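Local coordinates for protein antitoxin VapB2 (Rickettsia felis, PDB 3ZVK) that neutralises its cognate toxin VapC2, partially inhibiting the toxin's RNase activity, and binds DNA from the probable promoter of the pair, at residues F23-S29 against L39-N44. Numbering follows the deposited sequence.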
loop_
_atom_site.group_PDB
_atom_site.type_symbol
_atom_site.label_atom_id
_atom_site.label_comp_id
_atom_site.label_asym_id
_atom_site.label_seq_id
_atom_site.Cartn_x
_atom_site.Cartn_y
_atom_site.Cartn_z
ATOM N N PHE F 23 -11.354 -5.890 -3.258
ATOM C CA PHE F 23 -11.798 -4.815 -2.376
ATOM C C PHE F 23 -10.878 -4.768 -1.165
ATOM O O PHE F 23 -10.312 -5.799 -0.781
ATOM C CB PHE F 23 -13.249 -5.036 -1.960
ATOM C CG PHE F 23 -14.259 -4.726 -3.044
ATOM C CD1 PHE F 23 -14.672 -5.711 -3.941
ATOM C CD2 PHE F 23 -14.834 -3.455 -3.145
ATOM C CE1 PHE F 23 -15.626 -5.427 -4.927
ATOM C CE2 PHE F 23 -15.790 -3.173 -4.135
ATOM C CZ PHE F 23 -16.180 -4.159 -5.016
ATOM N N SER F 24 -10.701 -3.572 -0.585
ATOM C CA SER F 24 -9.877 -3.402 0.614
ATOM C C SER F 24 -10.774 -3.314 1.841
ATOM O O SER F 24 -10.275 -3.141 2.943
ATOM C CB SER F 24 -8.947 -2.197 0.490
ATOM O OG SER F 24 -9.682 -0.987 0.487
ATOM N N VAL F 25 -12.093 -3.487 1.647
ATOM C CA VAL F 25 -13.121 -3.483 2.706
ATOM C C VAL F 25 -13.633 -4.925 2.913
ATOM O O VAL F 25 -13.391 -5.773 2.061
ATOM C CB VAL F 25 -14.274 -2.475 2.411
ATOM C CG1 VAL F 25 -13.760 -1.040 2.430
ATOM C CG2 VAL F 25 -14.961 -2.781 1.083
ATOM N N LYS F 26 -14.310 -5.216 4.033
ATOM C CA LYS F 26 -14.789 -6.585 4.286
ATOM C C LYS F 26 -16.271 -6.740 3.949
ATOM O O LYS F 26 -16.792 -7.857 3.899
ATOM C CB LYS F 26 -14.469 -7.032 5.724
ATOM C CG LYS F 26 -12.960 -7.200 5.938
ATOM C CD LYS F 26 -12.616 -8.406 6.787
ATOM C CE LYS F 26 -11.250 -9.015 6.502
ATOM N NZ LYS F 26 -10.101 -8.153 6.897
ATOM N N GLU F 27 -16.931 -5.601 3.682
ATOM C CA GLU F 27 -18.331 -5.524 3.337
ATOM C C GLU F 27 -18.530 -4.595 2.147
ATOM O O GLU F 27 -17.798 -3.619 1.990
ATOM C CB GLU F 27 -19.142 -5.018 4.534
ATOM C CG GLU F 27 -19.478 -6.102 5.542
ATOM C CD GLU F 27 -20.450 -5.697 6.635
ATOM O OE1 GLU F 27 -20.235 -4.631 7.258
ATOM O OE2 GLU F 27 -21.425 -6.449 6.872
ATOM N N VAL F 28 -19.534 -4.897 1.312
ATOM C CA VAL F 28 -19.897 -4.089 0.153
ATOM C C VAL F 28 -21.387 -3.892 0.076
ATOM O O VAL F 28 -22.155 -4.719 0.558
ATOM C CB VAL F 28 -19.350 -4.625 -1.201
ATOM C CG1 VAL F 28 -17.846 -4.414 -1.336
ATOM C CG2 VAL F 28 -19.749 -6.078 -1.468
ATOM N N SER F 29 -21.792 -2.812 -0.576
ATOM C CA SER F 29 -23.188 -2.480 -0.842
ATOM C C SER F 29 -23.586 -3.223 -2.143
ATOM O O SER F 29 -22.790 -3.266 -3.074
ATOM C CB SER F 29 -23.339 -0.967 -1.007
ATOM O OG SER F 29 -23.184 -0.506 -2.347
ATOM N N LEU F 39 -21.627 -3.360 -6.978
ATOM C CA LEU F 39 -20.972 -3.621 -5.700
ATOM C C LEU F 39 -20.071 -2.410 -5.443
ATOM O O LEU F 39 -19.292 -2.017 -6.320
ATOM C CB LEU F 39 -20.140 -4.937 -5.681
ATOM C CG LEU F 39 -20.725 -6.263 -6.177
ATOM C CD1 LEU F 39 -19.711 -7.342 -6.018
ATOM C CD2 LEU F 39 -21.885 -6.711 -5.367
ATOM N N GLN F 40 -20.216 -1.778 -4.273
ATOM C CA GLN F 40 -19.421 -0.600 -3.903
ATOM C C GLN F 40 -18.825 -0.756 -2.496
ATOM O O GLN F 40 -19.513 -1.287 -1.625
ATOM C CB GLN F 40 -20.247 0.705 -4.000
ATOM C CG GLN F 40 -20.655 1.179 -5.420
ATOM C CD GLN F 40 -19.544 1.466 -6.428
ATOM O OE1 GLN F 40 -19.714 1.256 -7.643
ATOM N NE2 GLN F 40 -18.404 1.997 -5.971
ATOM N N PRO F 41 -17.570 -0.298 -2.233
ATOM C CA PRO F 41 -16.998 -0.465 -0.877
ATOM C C PRO F 41 -17.846 0.151 0.238
ATOM O O PRO F 41 -18.172 1.337 0.191
ATOM C CB PRO F 41 -15.604 0.172 -0.975
ATOM C CG PRO F 41 -15.607 0.964 -2.239
ATOM C CD PRO F 41 -16.600 0.342 -3.153
ATOM N N LEU F 42 -18.246 -0.681 1.213
ATOM C CA LEU F 42 -19.080 -0.266 2.339
ATOM C C LEU F 42 -18.375 -0.442 3.705
ATOM O O LEU F 42 -18.652 -1.414 4.432
ATOM C CB LEU F 42 -20.423 -1.002 2.302
ATOM C CG LEU F 42 -21.532 -0.438 3.155
ATOM C CD1 LEU F 42 -22.422 0.492 2.345
ATOM C CD2 LEU F 42 -22.337 -1.540 3.724
ATOM N N PRO F 43 -17.455 0.482 4.082
ATOM C CA PRO F 43 -16.839 0.368 5.415
ATOM C C PRO F 43 -17.747 0.983 6.492
ATOM O O PRO F 43 -18.469 1.955 6.225
ATOM C CB PRO F 43 -15.516 1.124 5.260
ATOM C CG PRO F 43 -15.777 2.142 4.167
ATOM C CD PRO F 43 -17.003 1.708 3.382
ATOM N N ASN F 44 -17.731 0.385 7.700
ATOM C CA ASN F 44 -18.485 0.852 8.868
ATOM C C ASN F 44 -17.905 2.201 9.261
ATOM O O ASN F 44 -16.686 2.328 9.289
ATOM C CB ASN F 44 -18.325 -0.139 10.042
ATOM C CG ASN F 44 -19.221 -1.358 9.982
ATOM O OD1 ASN F 44 -20.460 -1.252 9.921
ATOM N ND2 ASN F 44 -18.617 -2.546 10.070
#
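This is the open end of a beta hairpin, where strand 27-33 begins and strand 36-41 runs out, together with the loop that leads into it. Ser29 and Gln40 form an antiparallel hydrogen-bonded pair: Ser29 N donates to Gln40 O (2.9 Å) and Gln40 N to Ser29 O (3.2 Å). Beyond the non-hydrogen-bonded pair Val28-Pro41, Leu42 N reaches Glu27 O at 3.1 Å, so backbone bonding continues one step past the end of the second strand. The Pro41 ring receives the apolar side chains Phe23 and Val25 from the incoming loop. Phe23 sets the edge of its ring against it, CE2 lying 3.7 Å from Pro41 CD, while Val25 CG2 lies 3.7 Å from Pro41 CB. Leu42 covers Ser29, with Leu42 CD1 3.8 Å from Ser29 CB. The hairpin belongs to the SpoVT-AbrB/MazE domain, a swapped-hairpin dimer in this family. Accordingly, Glu27, Val28 and Leu39 pair with an antiparallel strand of the second VapB2 subunit, whose Lys5 forms a salt bridge with Glu27 and whose Ile6 packs on Phe23 and Val28. Past Asn44, which hydrogen-bonds through its O to Arg67 of the toxin chain, the backbone enters helix 46-55.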